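Local coordinates for PpBBE-like 1 D396N (Physcomitrella patens subsp. patens, PDB 6EO5), which is a berberine bridge enzyme-like flavoprotein that acts as a cellobiose oxidase, carrying a bicovalently attached FAD cofactor, at residues E84-G89 with F464-P469. Residues are numbered along the deposited sequence; the frame is centred on the assembly and turned at random.
Sequences EDYSLG and FPQSIP. With FAD (flavin-adenine dinucleotide), chain C.
The ring of Y86 lies between F464 and E84: CD2 of F464 sits 3.3 Å above one face, offset toward the rim, while E84 CB from its own loop covers the centre of the other. The two aromatic side chains cross at about a right angle, and their rings meet obliquely, with planes at 55° and centroids 4.9 Å apart. Y86 starts toward 464-469 from its backbone, and with CG anti to the carbonyl carbon (chi1 -74°) the base of the ring comes against F464 CD2. The F464 ring has the S467 N over the centre of one face, and the adenosine ribose O3B of FAD approaches the other. P465 meets the Y86 ring from an oblique direction, its CG 3.7 Å from Y86 CE1.

Beyond the ring, the Y86 hydroxyl donates a hydrogen bond to Q466 OE1, which lies near the ring plane, with the amide turned 85° from it. The OH to OE1 distance of 2.4 Å is doubtful as an exact length at 2.60 Å resolution. The amide has a second hold, since Q466 NE2 binds the carbonyl of D433. Within 464-469, S467 OG and S467 N both donate to F464 O, which closes a tight local turn from F464 to S467. An alanine in place of Y86 would probably leave Q466 OE1 without this donor and open a gap between F464 and E84.

S87, the next residue after Y86, bonds through OG to O1A of the FAD pyrophosphate at 2.6 Å. The contact therefore joins a cofactor-binding loop of the FAD domain to the C-terminal berberine-like region by apolar ring contacts and one phenol-amide bond, whose amide is also held from its NE2 side by D433 O.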
loop_
_atom_site.group_PDB
_atom_site.type_symbol
_atom_site.label_atom_id
_atom_site.label_comp_id
_atom_site.label_asym_id
_atom_site.label_seq_id
_atom_site.Cartn_x
_atom_site.Cartn_y
_atom_site.Cartn_z
ATOM N N GLU A 84 9.862 5.221 -1.576
ATOM C CA GLU A 84 11.296 5.382 -1.757
ATOM C C GLU A 84 11.710 5.318 -3.224
ATOM O O GLU A 84 12.893 5.136 -3.519
ATOM C CB GLU A 84 12.044 4.322 -0.949
ATOM C CG GLU A 84 11.877 4.444 0.554
ATOM C CD GLU A 84 12.746 5.531 1.158
ATOM O OE1 GLU A 84 12.964 6.565 0.496
ATOM O OE2 GLU A 84 13.217 5.354 2.303
ATOM N N ASP A 85 10.761 5.450 -4.149
ATOM C CA ASP A 85 11.051 5.439 -5.582
ATOM C C ASP A 85 11.705 4.137 -6.034
ATOM O O ASP A 85 12.489 4.122 -6.982
ATOM C CB ASP A 85 11.908 6.640 -5.981
ATOM C CG ASP A 85 11.140 7.926 -5.886
ATOM O OD1 ASP A 85 9.992 7.952 -6.366
ATOM O OD2 ASP A 85 11.651 8.901 -5.305
ATOM N N TYR A 86 11.347 3.029 -5.389
ATOM C CA TYR A 86 11.950 1.747 -5.718
ATOM C C TYR A 86 11.482 1.195 -7.060
ATOM O O TYR A 86 12.116 0.277 -7.588
ATOM C CB TYR A 86 11.657 0.729 -4.616
ATOM C CG TYR A 86 12.444 0.928 -3.335
ATOM C CD1 TYR A 86 13.642 1.649 -3.317
ATOM C CD2 TYR A 86 11.991 0.388 -2.138
ATOM C CE1 TYR A 86 14.365 1.814 -2.127
ATOM C CE2 TYR A 86 12.694 0.549 -0.955
ATOM C CZ TYR A 86 13.881 1.253 -0.948
ATOM O OH TYR A 86 14.571 1.396 0.240
ATOM N N SER A 87 10.380 1.698 -7.615
ATOM C CA SER A 87 9.983 1.253 -8.946
ATOM C C SER A 87 10.645 2.078 -10.045
ATOM O O SER A 87 10.398 1.824 -11.230
ATOM C CB SER A 87 8.456 1.273 -9.087
ATOM O OG SER A 87 7.927 2.551 -8.800
ATOM N N LEU A 88 11.470 3.062 -9.681
ATOM C CA LEU A 88 12.486 3.582 -10.584
ATOM C C LEU A 88 13.808 2.861 -10.399
ATOM O O LEU A 88 14.763 3.157 -11.113
ATOM C CB LEU A 88 12.677 5.089 -10.384
ATOM C CG LEU A 88 11.470 5.903 -10.852
ATOM C CD1 LEU A 88 11.621 7.368 -10.536
ATOM C CD2 LEU A 88 11.164 5.689 -12.335
ATOM N N GLY A 89 13.881 1.913 -9.467
ATOM C CA GLY A 89 15.074 1.127 -9.220
ATOM C C GLY A 89 15.678 1.308 -7.841
ATOM O O GLY A 89 16.385 0.405 -7.366
ATOM N N PHE A 464 16.741 -4.351 -5.129
ATOM C CA PHE A 464 16.674 -2.924 -4.842
ATOM C C PHE A 464 17.160 -2.738 -3.409
ATOM O O PHE A 464 17.403 -3.730 -2.711
ATOM C CB PHE A 464 15.244 -2.379 -5.044
ATOM C CG PHE A 464 14.201 -3.032 -4.169
ATOM C CD1 PHE A 464 13.741 -4.309 -4.444
ATOM C CD2 PHE A 464 13.661 -2.351 -3.084
ATOM C CE1 PHE A 464 12.787 -4.904 -3.645
ATOM C CE2 PHE A 464 12.708 -2.944 -2.282
ATOM C CZ PHE A 464 12.276 -4.220 -2.561
ATOM N N PRO A 465 17.355 -1.476 -2.933
ATOM C CA PRO A 465 17.940 -1.310 -1.589
ATOM C C PRO A 465 17.301 -2.140 -0.480
ATOM O O PRO A 465 17.965 -2.383 0.529
ATOM C CB PRO A 465 17.771 0.189 -1.320
ATOM C CG PRO A 465 17.934 0.788 -2.648
ATOM C CD PRO A 465 17.288 -0.177 -3.634
ATOM N N GLN A 466 16.055 -2.609 -0.632
ATOM C CA GLN A 466 15.440 -3.432 0.406
ATOM C C GLN A 466 14.793 -4.684 -0.175
ATOM O O GLN A 466 13.727 -5.117 0.266
ATOM C CB GLN A 466 14.440 -2.619 1.224
ATOM C CG GLN A 466 15.092 -1.854 2.369
ATOM C CD GLN A 466 14.218 -0.748 2.915
ATOM O OE1 GLN A 466 13.804 0.150 2.178
ATOM N NE2 GLN A 466 13.926 -0.806 4.211
ATOM N N SER A 467 15.439 -5.306 -1.156
ATOM C CA SER A 467 15.013 -6.617 -1.620
ATOM C C SER A 467 15.401 -7.702 -0.612
ATOM O O SER A 467 16.300 -7.532 0.216
ATOM C CB SER A 467 15.623 -6.926 -2.991
ATOM O OG SER A 467 17.018 -6.654 -3.031
ATOM N N ILE A 468 14.700 -8.827 -0.680
ATOM C CA ILE A 468 15.059 -9.929 0.217
ATOM C C ILE A 468 16.489 -10.365 -0.094
ATOM O O ILE A 468 16.843 -10.539 -1.279
ATOM C CB ILE A 468 14.060 -11.096 0.072
ATOM C CG1 ILE A 468 12.615 -10.613 0.282
ATOM C CG2 ILE A 468 14.366 -12.194 1.067
ATOM C CD1 ILE A 468 12.318 -10.032 1.667
ATOM N N PRO A 469 17.361 -10.490 0.900
ATOM C CA PRO A 469 18.763 -10.827 0.630
ATOM C C PRO A 469 18.968 -12.318 0.398
ATOM O O PRO A 469 18.086 -13.145 0.629
ATOM C CB PRO A 469 19.475 -10.366 1.904
ATOM C CG PRO A 469 18.444 -10.499 2.962
ATOM C CD PRO A 469 17.132 -10.154 2.318
HETATM P PA FAD C . 5.133 0.805 -7.351
HETATM O O1A FAD C . 6.096 1.931 -7.009
HETATM O O2A FAD C . 4.933 0.670 -8.839
HETATM O O5B FAD C . 5.536 -0.615 -6.698
HETATM C C5B FAD C . 6.047 -0.708 -5.386
HETATM C C4B FAD C . 6.989 -1.899 -5.254
HETATM O O4B FAD C . 6.373 -3.069 -5.760
HETATM C C3B FAD C . 8.269 -1.707 -6.048
HETATM O O3B FAD C . 9.313 -2.382 -5.381
HETATM C C2B FAD C . 7.971 -2.422 -7.339
HETATM O O2B FAD C . 9.144 -2.843 -7.988
HETATM C C1B FAD C . 7.101 -3.580 -6.865
HETATM N N9A FAD C . 6.233 -4.030 -7.976
HETATM C C8A FAD C . 5.390 -3.248 -8.730
HETATM N N7A FAD C . 4.789 -4.024 -9.658
HETATM C C5A FAD C . 5.238 -5.289 -9.514
HETATM C C6A FAD C . 4.962 -6.455 -10.203
HETATM N N6A FAD C . 4.098 -6.435 -11.212
HETATM N N1A FAD C . 5.578 -7.630 -9.832
HETATM C C2A FAD C . 6.478 -7.630 -8.791
HETATM N N3A FAD C . 6.759 -6.465 -8.109
HETATM C C4A FAD C . 6.149 -5.309 -8.468
HETATM N N1 FAD C . -1.220 1.783 1.228
HETATM C C2 FAD C . -2.286 1.112 1.838
HETATM O O2 FAD C . -2.170 -0.032 2.324
HETATM N N3 FAD C . -3.522 1.734 1.892
HETATM C C4 FAD C . -3.700 2.995 1.363
HETATM O O4 FAD C . -4.810 3.516 1.414
HETATM C C4X FAD C . -2.643 3.661 0.762
HETATM N N5 FAD C . -2.841 4.902 0.195
HETATM C C5X FAD C . -1.898 5.420 -0.672
HETATM C C6 FAD C . -2.171 6.606 -1.347
HETATM C C7 FAD C . -1.310 7.120 -2.330
HETATM C C7M FAD C . -1.652 8.403 -3.054
HETATM C C8 FAD C . -0.081 6.461 -2.546
HETATM C C8M FAD C . 0.952 7.020 -3.505
HETATM C C9 FAD C . 0.218 5.314 -1.786
HETATM C C9A FAD C . -0.685 4.763 -0.858
HETATM N N10 FAD C . -0.397 3.648 -0.061
HETATM C C10 FAD C . -1.405 3.034 0.657
HETATM C "C1'" FAD C . 0.899 2.916 -0.175
HETATM C "C2'" FAD C . 0.775 1.854 -1.265
HETATM O "O2'" FAD C . 0.087 0.703 -0.832
HETATM C "C3'" FAD C . 2.164 1.456 -1.707
HETATM O "O3'" FAD C . 2.777 2.634 -2.173
HETATM C "C4'" FAD C . 2.084 0.384 -2.790
HETATM O "O4'" FAD C . 3.223 -0.449 -2.686
HETATM C "C5'" FAD C . 1.971 1.019 -4.174
HETATM O "O5'" FAD C . 2.019 0.078 -5.227
HETATM P P FAD C . 2.311 0.616 -6.724
HETATM O O1P FAD C . 2.176 -0.527 -7.703
HETATM O O2P FAD C . 1.476 1.807 -7.110
HETATM O O3P FAD C . 3.789 1.237 -6.583
#